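Anaphase-promoting complex subunit cut9 (Schizosaccharomyces pombe, PDB 2XPI) forms part of the anaphase-promoting complex (cyclosome), a cell cycle-regulated E3 ubiquitin ligase that controls progression through mitosis and G1. Local coordinates at residues A[271-276]-A[292-297]; A[514-519]-A[544-549]; A[209-212]-A[218-221]; A[450-455]-A[462-467]. All coordinates share one frame; numbering follows the deposited sequence.

Contact 1. Residues A[271-276]-A[292-297]; sequences LRSLYM and EDYLSS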
loop_
_atom_site.group_PDB
_atom_site.type_symbol
_atom_site.label_atom_id
_atom_site.label_comp_id
_atom_site.label_asym_id
_atom_site.label_seq_id
_atom_site.Cartn_x
_atom_site.Cartn_y
_atom_site.Cartn_z
ATOM N N LEU A 271 -10.991 5.614 30.896
ATOM C CA LEU A 271 -10.885 4.623 29.841
ATOM C C LEU A 271 -12.077 3.666 29.879
ATOM O O LEU A 271 -12.672 3.381 28.852
ATOM C CB LEU A 271 -9.566 3.855 29.934
ATOM C CG LEU A 271 -9.375 2.715 28.934
ATOM C CD1 LEU A 271 -9.413 3.211 27.472
ATOM C CD2 LEU A 271 -8.096 1.945 29.237
ATOM N N ARG A 272 -12.438 3.185 31.061
ATOM C CA ARG A 272 -13.591 2.300 31.183
ATOM C C ARG A 272 -14.865 2.911 30.599
ATOM O O ARG A 272 -15.617 2.214 29.927
ATOM C CB ARG A 272 -13.824 1.882 32.633
ATOM C CG ARG A 272 -15.072 1.063 32.834
ATOM C CD ARG A 272 -15.019 0.289 34.131
ATOM N NE ARG A 272 -14.364 1.060 35.181
ATOM C CZ ARG A 272 -14.953 2.051 35.840
ATOM N NH1 ARG A 272 -16.218 2.366 35.545
ATOM N NH2 ARG A 272 -14.289 2.721 36.782
ATOM N N SER A 273 -15.102 4.202 30.845
ATOM C CA SER A 273 -16.275 4.884 30.278
ATOM C C SER A 273 -16.196 4.941 28.751
ATOM O O SER A 273 -17.202 4.795 28.063
ATOM C CB SER A 273 -16.441 6.310 30.837
ATOM O OG SER A 273 -16.453 6.360 32.262
ATOM N N LEU A 274 -15.004 5.176 28.215
ATOM C CA LEU A 274 -14.817 5.154 26.766
ATOM C C LEU A 274 -15.237 3.816 26.190
ATOM O O LEU A 274 -15.919 3.766 25.173
ATOM C CB LEU A 274 -13.352 5.415 26.403
ATOM C CG LEU A 274 -12.911 6.771 25.849
ATOM C CD1 LEU A 274 -13.728 7.913 26.392
ATOM C CD2 LEU A 274 -11.437 6.977 26.138
ATOM N N TYR A 275 -14.823 2.727 26.832
ATOM C CA TYR A 275 -15.147 1.387 26.338
ATOM C C TYR A 275 -16.649 1.102 26.403
ATOM O O TYR A 275 -17.243 0.614 25.451
ATOM C CB TYR A 275 -14.337 0.325 27.095
ATOM C CG TYR A 275 -12.908 0.235 26.608
ATOM C CD1 TYR A 275 -12.024 -0.705 27.119
ATOM C CD2 TYR A 275 -12.451 1.095 25.619
ATOM C CE1 TYR A 275 -10.733 -0.790 26.649
ATOM C CE2 TYR A 275 -11.170 1.028 25.161
ATOM C CZ TYR A 275 -10.310 0.084 25.675
ATOM O OH TYR A 275 -9.023 0.040 25.186
ATOM N N MET A 276 -17.263 1.432 27.527
ATOM C CA MET A 276 -18.693 1.254 27.683
ATOM C C MET A 276 -19.492 1.960 26.578
ATOM O O MET A 276 -20.566 1.504 26.203
ATOM C CB MET A 276 -19.134 1.675 29.091
ATOM C CG MET A 276 -18.646 0.696 30.178
ATOM S SD MET A 276 -18.938 1.231 31.884
ATOM C CE MET A 276 -19.882 2.673 31.489
ATOM N N GLU A 292 -21.566 8.235 30.408
ATOM C CA GLU A 292 -21.914 9.285 29.467
ATOM C C GLU A 292 -21.903 10.645 30.176
ATOM O O GLU A 292 -21.598 11.677 29.570
ATOM C CB GLU A 292 -23.278 8.996 28.835
ATOM C CG GLU A 292 -23.598 9.814 27.582
ATOM C CD GLU A 292 -23.916 11.284 27.889
ATOM O OE1 GLU A 292 -24.670 11.557 28.857
ATOM O OE2 GLU A 292 -23.409 12.169 27.160
ATOM N N ASP A 293 -22.217 10.649 31.466
ATOM C CA ASP A 293 -22.191 11.894 32.204
ATOM C C ASP A 293 -20.764 12.309 32.549
ATOM O O ASP A 293 -20.362 13.457 32.330
ATOM C CB ASP A 293 -23.042 11.798 33.462
ATOM C CG ASP A 293 -23.999 12.959 33.586
ATOM O OD1 ASP A 293 -24.460 13.449 32.527
ATOM O OD2 ASP A 293 -24.283 13.388 34.729
ATOM N N TYR A 294 -20.002 11.365 33.088
ATOM C CA TYR A 294 -18.603 11.592 33.389
ATOM C C TYR A 294 -17.864 12.170 32.180
ATOM O O TYR A 294 -17.153 13.166 32.305
ATOM C CB TYR A 294 -17.952 10.294 33.840
ATOM C CG TYR A 294 -16.501 10.427 34.198
ATOM C CD1 TYR A 294 -16.085 11.305 35.194
ATOM C CD2 TYR A 294 -15.537 9.670 33.550
ATOM C CE1 TYR A 294 -14.740 11.419 35.535
ATOM C CE2 TYR A 294 -14.206 9.775 33.876
ATOM C CZ TYR A 294 -13.808 10.649 34.867
ATOM O OH TYR A 294 -12.474 10.743 35.186
ATOM N N LEU A 295 -18.041 11.560 31.013
ATOM C CA LEU A 295 -17.330 12.003 29.811
ATOM C C LEU A 295 -17.797 13.360 29.262
ATOM O O LEU A 295 -17.010 14.107 28.670
ATOM C CB LEU A 295 -17.399 10.933 28.720
ATOM C CG LEU A 295 -16.283 9.887 28.652
ATOM C CD1 LEU A 295 -15.298 9.994 29.806
ATOM C CD2 LEU A 295 -16.886 8.511 28.570
ATOM N N SER A 296 -19.072 13.678 29.456
ATOM C CA SER A 296 -19.586 14.990 29.075
ATOM C C SER A 296 -19.090 16.106 30.003
ATOM O O SER A 296 -19.023 17.270 29.602
ATOM C CB SER A 296 -21.114 14.976 28.999
ATOM O OG SER A 296 -21.541 14.438 27.751
ATOM N N SER A 297 -18.730 15.750 31.234
ATOM C CA SER A 297 -18.135 16.716 32.150
ATOM C C SER A 297 -16.656 16.994 31.821
ATOM O O SER A 297 -16.075 17.961 32.318
ATOM C CB SER A 297 -18.285 16.259 33.610
ATOM O OG SER A 297 -17.344 15.254 33.947
#

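Contact 2. Residues A[514-519]-A[544-549]; sequences PWAATW and LLSTND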
loop_
_atom_site.group_PDB
_atom_site.type_symbol
_atom_site.label_atom_id
_atom_site.label_comp_id
_atom_site.label_asym_id
_atom_site.label_seq_id
_atom_site.Cartn_x
_atom_site.Cartn_y
_atom_site.Cartn_z
ATOM N N PRO A 514 -46.878 5.218 8.174
ATOM C CA PRO A 514 -46.963 3.749 8.285
ATOM C C PRO A 514 -47.935 3.255 9.363
ATOM O O PRO A 514 -48.466 2.151 9.244
ATOM C CB PRO A 514 -45.531 3.330 8.645
ATOM C CG PRO A 514 -44.682 4.499 8.291
ATOM C CD PRO A 514 -45.520 5.719 8.453
ATOM N N TRP A 515 -48.154 4.062 10.395
ATOM C CA TRP A 515 -49.037 3.699 11.507
ATOM C C TRP A 515 -50.527 3.728 11.196
ATOM O O TRP A 515 -51.346 3.542 12.077
ATOM C CB TRP A 515 -48.723 4.549 12.734
ATOM C CG TRP A 515 -47.294 4.381 13.096
ATOM C CD1 TRP A 515 -46.290 5.275 12.899
ATOM C CD2 TRP A 515 -46.685 3.210 13.664
ATOM N NE1 TRP A 515 -45.097 4.750 13.336
ATOM C CE2 TRP A 515 -45.309 3.480 13.802
ATOM C CE3 TRP A 515 -47.173 1.968 14.086
ATOM C CZ2 TRP A 515 -44.410 2.553 14.347
ATOM C CZ3 TRP A 515 -46.270 1.037 14.621
ATOM C CH2 TRP A 515 -44.908 1.341 14.745
ATOM N N ALA A 516 -50.884 3.939 9.940
ATOM C CA ALA A 516 -52.273 3.810 9.551
ATOM C C ALA A 516 -52.695 2.352 9.731
ATOM O O ALA A 516 -53.862 2.055 9.998
ATOM C CB ALA A 516 -52.463 4.259 8.119
ATOM N N ALA A 517 -51.738 1.438 9.599
ATOM C CA ALA A 517 -52.043 0.021 9.702
ATOM C C ALA A 517 -52.400 -0.351 11.138
ATOM O O ALA A 517 -53.270 -1.193 11.375
ATOM C CB ALA A 517 -50.887 -0.803 9.207
ATOM N N THR A 518 -51.735 0.282 12.099
ATOM C CA THR A 518 -52.062 0.063 13.506
ATOM C C THR A 518 -53.467 0.578 13.852
ATOM O O THR A 518 -54.237 -0.116 14.509
ATOM C CB THR A 518 -51.000 0.678 14.434
ATOM O OG1 THR A 518 -49.757 0.032 14.182
ATOM C CG2 THR A 518 -51.351 0.481 15.890
ATOM N N TRP A 519 -53.796 1.782 13.390
ATOM C CA TRP A 519 -55.124 2.350 13.596
ATOM C C TRP A 519 -56.186 1.431 13.019
ATOM O O TRP A 519 -57.152 1.080 13.689
ATOM C CB TRP A 519 -55.224 3.715 12.928
ATOM C CG TRP A 519 -54.717 4.827 13.769
ATOM C CD1 TRP A 519 -53.584 5.558 13.564
ATOM C CD2 TRP A 519 -55.316 5.334 14.970
ATOM N NE1 TRP A 519 -53.448 6.500 14.558
ATOM C CE2 TRP A 519 -54.501 6.388 15.428
ATOM C CE3 TRP A 519 -56.469 5.007 15.695
ATOM C CZ2 TRP A 519 -54.795 7.114 16.589
ATOM C CZ3 TRP A 519 -56.767 5.740 16.848
ATOM C CH2 TRP A 519 -55.928 6.777 17.280
ATOM N N LEU A 544 -57.015 7.850 7.075
ATOM C CA LEU A 544 -56.481 9.208 7.030
ATOM C C LEU A 544 -55.024 9.167 6.648
ATOM O O LEU A 544 -54.612 9.787 5.664
ATOM C CB LEU A 544 -56.611 9.872 8.403
ATOM C CG LEU A 544 -57.220 11.269 8.461
ATOM C CD1 LEU A 544 -58.294 11.353 9.558
ATOM C CD2 LEU A 544 -56.129 12.344 8.639
ATOM N N LEU A 545 -54.263 8.416 7.444
ATOM C CA LEU A 545 -52.811 8.331 7.335
ATOM C C LEU A 545 -52.358 7.675 6.036
ATOM O O LEU A 545 -51.194 7.768 5.667
ATOM C CB LEU A 545 -52.227 7.574 8.537
ATOM C CG LEU A 545 -51.958 8.298 9.861
ATOM C CD1 LEU A 545 -51.613 9.766 9.617
ATOM C CD2 LEU A 545 -53.125 8.176 10.824
ATOM N N SER A 546 -53.271 7.003 5.350
ATOM C CA SER A 546 -52.956 6.404 4.062
ATOM C C SER A 546 -54.008 6.825 3.051
ATOM O O SER A 546 -55.128 6.309 3.055
ATOM C CB SER A 546 -52.938 4.885 4.170
ATOM O OG SER A 546 -54.261 4.382 4.296
ATOM N N THR A 547 -53.652 7.758 2.178
ATOM C CA THR A 547 -54.621 8.313 1.238
ATOM C C THR A 547 -55.432 7.263 0.469
ATOM O O THR A 547 -56.654 7.380 0.381
ATOM C CB THR A 547 -53.959 9.290 0.245
ATOM O OG1 THR A 547 -53.697 10.535 0.910
ATOM C CG2 THR A 547 -54.872 9.537 -0.948
ATOM N N ASN A 548 -54.770 6.239 -0.069
ATOM C CA ASN A 548 -55.446 5.303 -0.973
ATOM C C ASN A 548 -55.393 3.820 -0.576
ATOM O O ASN A 548 -54.581 3.048 -1.108
ATOM C CB ASN A 548 -54.893 5.451 -2.394
ATOM C CG ASN A 548 -53.538 4.782 -2.562
ATOM O OD1 ASN A 548 -52.617 5.016 -1.776
ATOM N ND2 ASN A 548 -53.419 3.922 -3.573
ATOM N N ASP A 549 -56.266 3.402 0.332
ATOM C CA ASP A 549 -56.296 1.986 0.676
ATOM C C ASP A 549 -57.667 1.360 0.458
ATOM O O ASP A 549 -58.649 1.748 1.085
ATOM C CB ASP A 549 -55.797 1.746 2.100
ATOM C CG ASP A 549 -55.040 0.441 2.231
ATOM O OD1 ASP A 549 -55.495 -0.439 2.991
ATOM O OD2 ASP A 549 -53.996 0.287 1.556
#

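Contact 3. Residues A[209-212]-A[218-221]; sequences VYTN and RAKE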
loop_
_atom_site.group_PDB
_atom_site.type_symbol
_atom_site.label_atom_id
_atom_site.label_comp_id
_atom_site.label_asym_id
_atom_site.label_seq_id
_atom_site.Cartn_x
_atom_site.Cartn_y
_atom_site.Cartn_z
ATOM N N VAL A 209 -4.544 -14.652 13.568
ATOM C CA VAL A 209 -4.248 -15.919 12.913
ATOM C C VAL A 209 -5.465 -16.837 13.026
ATOM O O VAL A 209 -5.992 -17.331 12.023
ATOM C CB VAL A 209 -3.009 -16.619 13.551
ATOM C CG1 VAL A 209 -2.936 -18.076 13.125
ATOM C CG2 VAL A 209 -1.729 -15.891 13.191
ATOM N N TYR A 210 -5.914 -17.059 14.259
ATOM C CA TYR A 210 -7.046 -17.944 14.508
ATOM C C TYR A 210 -8.298 -17.542 13.741
ATOM O O TYR A 210 -9.077 -18.395 13.340
ATOM C CB TYR A 210 -7.325 -18.050 15.999
ATOM C CG TYR A 210 -6.409 -19.037 16.666
ATOM C CD1 TYR A 210 -6.133 -20.257 16.064
ATOM C CD2 TYR A 210 -5.829 -18.767 17.893
ATOM C CE1 TYR A 210 -5.307 -21.167 16.656
ATOM C CE2 TYR A 210 -4.997 -19.684 18.494
ATOM C CZ TYR A 210 -4.740 -20.875 17.865
ATOM O OH TYR A 210 -3.913 -21.793 18.454
ATOM N N THR A 211 -8.489 -16.245 13.534
ATOM C CA THR A 211 -9.587 -15.770 12.725
ATOM C C THR A 211 -9.433 -16.289 11.298
ATOM O O THR A 211 -10.408 -16.716 10.674
ATOM C CB THR A 211 -9.623 -14.246 12.711
ATOM O OG1 THR A 211 -9.810 -13.770 14.047
ATOM C CG2 THR A 211 -10.748 -13.742 11.832
ATOM N N ASN A 212 -8.203 -16.260 10.787
ATOM C CA ASN A 212 -7.942 -16.674 9.412
ATOM C C ASN A 212 -7.946 -18.173 9.224
ATOM O O ASN A 212 -8.072 -18.648 8.102
ATOM C CB ASN A 212 -6.640 -16.082 8.892
ATOM C CG ASN A 212 -6.779 -14.612 8.528
ATOM O OD1 ASN A 212 -7.405 -14.274 7.527
ATOM N ND2 ASN A 212 -6.194 -13.733 9.346
ATOM N N ARG A 218 -11.180 -19.836 19.466
ATOM C CA ARG A 218 -9.849 -19.636 20.006
ATOM C C ARG A 218 -9.386 -18.198 19.795
ATOM O O ARG A 218 -8.565 -17.679 20.567
ATOM C CB ARG A 218 -8.869 -20.623 19.384
ATOM C CG ARG A 218 -7.977 -21.267 20.420
ATOM C CD ARG A 218 -7.858 -22.743 20.190
ATOM N NE ARG A 218 -6.588 -23.078 19.572
ATOM C CZ ARG A 218 -5.900 -24.178 19.852
ATOM N NH1 ARG A 218 -6.369 -25.045 20.744
ATOM N NH2 ARG A 218 -4.745 -24.407 19.239
ATOM N N ALA A 219 -9.935 -17.574 18.748
ATOM C CA ALA A 219 -9.656 -16.188 18.384
ATOM C C ALA A 219 -10.270 -15.279 19.432
ATOM O O ALA A 219 -9.680 -14.280 19.837
ATOM C CB ALA A 219 -10.252 -15.885 17.032
ATOM N N LYS A 220 -11.476 -15.642 19.858
ATOM C CA LYS A 220 -12.194 -14.910 20.879
ATOM C C LYS A 220 -11.381 -14.939 22.163
ATOM O O LYS A 220 -11.124 -13.907 22.777
ATOM C CB LYS A 220 -13.565 -15.562 21.066
ATOM C CG LYS A 220 -14.344 -15.177 22.305
ATOM C CD LYS A 220 -15.613 -16.023 22.417
ATOM N N GLU A 221 -10.960 -16.132 22.564
ATOM C CA GLU A 221 -10.192 -16.292 23.797
ATOM C C GLU A 221 -8.873 -15.580 23.648
ATOM O O GLU A 221 -8.462 -14.803 24.513
ATOM C CB GLU A 221 -9.918 -17.770 24.087
ATOM C CG GLU A 221 -11.161 -18.585 24.313
ATOM C CD GLU A 221 -11.972 -18.056 25.476
ATOM O OE1 GLU A 221 -11.372 -17.442 26.391
ATOM O OE2 GLU A 221 -13.208 -18.258 25.472
#

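Contact 4. Residues A[450-455]-A[462-467]; sequences QHMQLG and EYLQSS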
loop_
_atom_site.group_PDB
_atom_site.type_symbol
_atom_site.label_atom_id
_atom_site.label_comp_id
_atom_site.label_asym_id
_atom_site.label_seq_id
_atom_site.Cartn_x
_atom_site.Cartn_y
_atom_site.Cartn_z
ATOM N N GLN A 450 -41.919 -12.062 9.967
ATOM C CA GLN A 450 -41.764 -12.880 8.786
ATOM C C GLN A 450 -42.414 -14.244 9.014
ATOM O O GLN A 450 -42.986 -14.822 8.084
ATOM C CB GLN A 450 -40.279 -13.021 8.446
ATOM C CG GLN A 450 -40.017 -13.262 6.993
ATOM C CD GLN A 450 -40.576 -12.160 6.140
ATOM O OE1 GLN A 450 -41.141 -12.404 5.075
ATOM N NE2 GLN A 450 -40.450 -10.937 6.613
ATOM N N HIS A 451 -42.340 -14.760 10.246
ATOM C CA HIS A 451 -43.000 -16.026 10.572
ATOM C C HIS A 451 -44.525 -15.902 10.674
ATOM O O HIS A 451 -45.251 -16.864 10.439
ATOM C CB HIS A 451 -42.406 -16.667 11.819
ATOM C CG HIS A 451 -41.141 -17.430 11.553
ATOM N ND1 HIS A 451 -41.112 -18.592 10.808
ATOM C CD2 HIS A 451 -39.859 -17.194 11.925
ATOM C CE1 HIS A 451 -39.868 -19.033 10.730
ATOM N NE2 HIS A 451 -39.091 -18.203 11.399
ATOM N N MET A 452 -45.009 -14.713 11.003
ATOM C CA MET A 452 -46.430 -14.429 10.868
ATOM C C MET A 452 -46.907 -14.636 9.435
ATOM O O MET A 452 -47.931 -15.278 9.210
ATOM C CB MET A 452 -46.745 -13.014 11.321
ATOM C CG MET A 452 -46.948 -12.935 12.795
ATOM S SD MET A 452 -47.709 -11.404 13.299
ATOM C CE MET A 452 -46.259 -10.415 13.633
ATOM N N GLN A 453 -46.155 -14.099 8.476
ATOM C CA GLN A 453 -46.452 -14.268 7.056
ATOM C C GLN A 453 -46.622 -15.731 6.677
ATOM O O GLN A 453 -47.517 -16.079 5.922
ATOM C CB GLN A 453 -45.320 -13.694 6.218
ATOM C CG GLN A 453 -44.996 -12.284 6.552
ATOM C CD GLN A 453 -46.136 -11.374 6.220
ATOM O OE1 GLN A 453 -46.505 -11.238 5.052
ATOM N NE2 GLN A 453 -46.719 -10.744 7.244
ATOM N N LEU A 454 -45.750 -16.584 7.191
ATOM C CA LEU A 454 -45.793 -17.994 6.858
ATOM C C LEU A 454 -46.945 -18.705 7.560
ATOM O O LEU A 454 -47.290 -19.839 7.218
ATOM C CB LEU A 454 -44.474 -18.663 7.237
ATOM C CG LEU A 454 -43.292 -18.187 6.407
ATOM C CD1 LEU A 454 -42.012 -18.893 6.810
ATOM C CD2 LEU A 454 -43.587 -18.396 4.933
ATOM N N GLY A 455 -47.522 -18.042 8.555
ATOM C CA GLY A 455 -48.526 -18.669 9.384
ATOM C C GLY A 455 -48.018 -19.449 10.592
ATOM O O GLY A 455 -48.799 -20.171 11.204
ATOM N N GLU A 462 -42.910 -16.914 19.751
ATOM C CA GLU A 462 -41.639 -17.164 20.427
ATOM C C GLU A 462 -40.687 -15.988 20.202
ATOM O O GLU A 462 -40.211 -15.370 21.149
ATOM C CB GLU A 462 -40.986 -18.423 19.877
ATOM C CG GLU A 462 -41.703 -19.696 20.216
ATOM C CD GLU A 462 -41.116 -20.333 21.432
ATOM O OE1 GLU A 462 -41.032 -21.571 21.478
ATOM O OE2 GLU A 462 -40.710 -19.582 22.338
ATOM N N TYR A 463 -40.413 -15.687 18.937
ATOM C CA TYR A 463 -39.543 -14.582 18.601
ATOM C C TYR A 463 -40.045 -13.237 19.163
ATOM O O TYR A 463 -39.255 -12.421 19.636
ATOM C CB TYR A 463 -39.381 -14.492 17.089
ATOM C CG TYR A 463 -38.502 -15.547 16.453
ATOM C CD1 TYR A 463 -37.126 -15.590 16.692
ATOM C CD2 TYR A 463 -39.034 -16.469 15.574
ATOM C CE1 TYR A 463 -36.314 -16.540 16.076
ATOM C CE2 TYR A 463 -38.243 -17.423 14.963
ATOM C CZ TYR A 463 -36.884 -17.450 15.210
ATOM O OH TYR A 463 -36.120 -18.411 14.577
ATOM N N LEU A 464 -41.352 -12.996 19.133
ATOM C CA LEU A 464 -41.860 -11.720 19.628
ATOM C C LEU A 464 -41.733 -11.549 21.150
ATOM O O LEU A 464 -41.359 -10.475 21.621
ATOM C CB LEU A 464 -43.292 -11.462 19.144
ATOM C CG LEU A 464 -43.423 -11.181 17.638
ATOM C CD1 LEU A 464 -44.872 -11.095 17.242
ATOM C CD2 LEU A 464 -42.704 -9.932 17.223
ATOM N N GLN A 465 -42.032 -12.590 21.920
ATOM C CA GLN A 465 -41.784 -12.549 23.371
ATOM C C GLN A 465 -40.297 -12.328 23.641
ATOM O O GLN A 465 -39.914 -11.630 24.578
ATOM C CB GLN A 465 -42.254 -13.840 24.059
ATOM C CG GLN A 465 -43.758 -14.045 24.023
ATOM C CD GLN A 465 -44.516 -12.898 24.679
ATOM O OE1 GLN A 465 -44.067 -12.338 25.692
ATOM N NE2 GLN A 465 -45.682 -12.548 24.115
ATOM N N SER A 466 -39.462 -12.926 22.800
ATOM C CA SER A 466 -38.029 -12.706 22.867
ATOM C C SER A 466 -37.617 -11.246 22.666
ATOM O O SER A 466 -36.894 -10.737 23.509
ATOM C CB SER A 466 -37.281 -13.643 21.921
ATOM O OG SER A 466 -37.298 -14.971 22.419
ATOM N N SER A 467 -38.054 -10.557 21.600
ATOM C CA SER A 467 -37.704 -9.131 21.514
ATOM C C SER A 467 -38.239 -8.367 22.705
ATOM O O SER A 467 -37.551 -7.512 23.270
ATOM C CB SER A 467 -38.134 -8.427 20.218
ATOM O OG SER A 467 -38.932 -9.251 19.401
#

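Contact 1. Residues A[271-276]-A[292-297]
The two helices of TPR 6 pack through S273 and L274 on 271-276 and Y294 and L295 on 292-297, with no hydrogen bond between the segments. The short helical segments approach to 9.5 Å between axes, and their N-to-C directions differ by 120°. L295 reaches across the gap with its isobutyl branches: CD1 lies 4.0 Å from S273 CB, CD2 lies 3.9 Å from L274 CD1, and the two leucine side chains cross at about a right angle. S273 OG comes within 3.7 Å of Y294 CD2, obliquely to the ring. Turned away from its own carbonyl carbon (chi1 -53°), the S273 hydroxyl bonds back to A269 O one helical turn earlier, so this buried polar group is satisfied within its own helix. Y294 has its CG anti to the backbone N (chi1 -179°), and the ring runs past the first helix, its CD2 side turned to S273. The second subunit also packs here, with its F105 against L274 and its R83 against Y294, in keeping with the role of TPR repeats 1-7 in homodimerization. Apolar packing between helices A and B of one repeat is characteristic of the tetratricopeptide helix-turn-helix.

Contact 2. Residues A[514-519]-A[544-549]
A516 and L545 bring their CA atoms to 5.1 Å, so the backbones run close where helix 516-528 begins and helix 532-545 ends. W515 occupies the N-cap position of the first helix, and A516 directly follows it. The methyl of A516 points at the second segment and meets L545 CB; the small side chain fits this close backbone approach. The same methyl, A516 CB, also lies 4.0 Å from S546 CB, where the chain has already left the helix. With CG beside the backbone N (chi1 -83°), the isobutyl group of L545 extends along the first helix to W519. There L545 CD2 sits 3.8 Å from W519 CD1, on the pyrrole side of the indole and oblique to the ring plane, with the two side chains crossing at a slant. L545 thus touches residues one turn apart, A516 through CB and W519 through CD2. The contact is wholly van der Waals. W519 also leans on L502 of helix 491-507. Beyond, W515, A517 and T518 pack on the chain of another protein, consistent with the binding of hcn1 by TPR repeats 8 and 10-13. The arrangement is that of the paired antiparallel helices of a tetratricopeptide repeat, here TPR 13.

Contact 3. Residues A[209-212]-A[218-221]
R218 lays its side chain along the ring of Y210, beginning at CB, which stands over one face of the phenol 4.0 Å from the ring centroid and 15° off the normal, a CH-pi contact. CG continues along the ring and comes within 3.9 Å of Y210 CE2. The chain then bends at chi2 and chi3, bringing NE and the guanidinium round to the hydroxyl end of the ring. There R218 NE comes 3.3 Å from Y210 CZ. The guanidinium plane stands steeply to the phenol, 76° from it. At the tip, NH2 donates to Y210 OH at 2.9 Å; the bond is bent, with an angle of 139° at the hydrogen, and the oxygen is tilted somewhat from the guanidinium plane. E175 adds a second link to each partner: its carboxylate forms a salt bridge with R218 NH2, and its carbonyl oxygen takes a hydrogen bond from Y210 OH. Deeper between the helices, A219 CB packs 3.8 Å from Y210 CB and 3.7 Å from T211 OG1, whose polar partners are G207 O and Y223 OH. The phenol is therefore fixed by a hydrocarbon cover on its face and by bonds at its hydroxyl. The hydroxyl thus acts both as donor, to E175 O, and as acceptor, from R218 NH2; the arginine charge, balanced by the E175 carboxylate, would probably polarise it.

Contact 4. Residues A[450-455]-A[462-467]
Y463 and L464 of 462-467 meet H451 and M452 of 450-455, each residue taking one partner, across the two helices of TPR 11. In sequence order the second segment starts with E462, whose carbonyl oxygen accepts both the backbone N and the hydroxyl of S466 one turn ahead. Next comes Y463, and its ring passes the first helix with the CE2 side turned to H451. Y463 CE2 lies 3.4 Å from H451 CD2, and the ring centroids are 5.4 Å apart. The planes are nearly parallel, at 6°, yet neither ring covers the face of the other; they meet rim to rim, so this is not a stack. The imidazole ND1 makes a weak hydrogen bond with N456 just past the first helix. L464 follows and provides the apolar contact of the pair: its CD1 touches M452 CE at 3.9 Å. The methionine bends at chi3 to swing that methyl toward the leucine, and the two side chains cross at about a right angle. Further on, S466 and S467 fold their hydroxyls back onto their own helix, S467 OG donating to Y463 O at 3.2 Å. The first helix ends at G455 in a Schellman motif, with G455 N bonded to M452 O. Around the pair, H451 packs on I427 of helix 423-435 and M452 on E480 and V484 of helix 475-487, so the contact lies between the preceding and following repeats of an all-helical array.

Overall arrangement
From the N terminus, contact 3 comes first, closing the short turn between the helices of TPR 4. Contact 1 follows, closing a longer loop within TPR 6; contact 4 then joins the two helices of TPR 11 across a tight connection, and contact 2 brings the start and end of TPR 13 together. All four lie in series, so none encloses or crosses another, and none touches the next. Each ties together one repeat only. Contacts 2 and 4 are neighbours on the same side of the chain's centre, with their centres 23 Å apart, whereas contacts 2 and 3 lie on opposite sides, 50 Å apart between centres. Together they sample the dimerizing and the hcn1-binding parts of the superhelix.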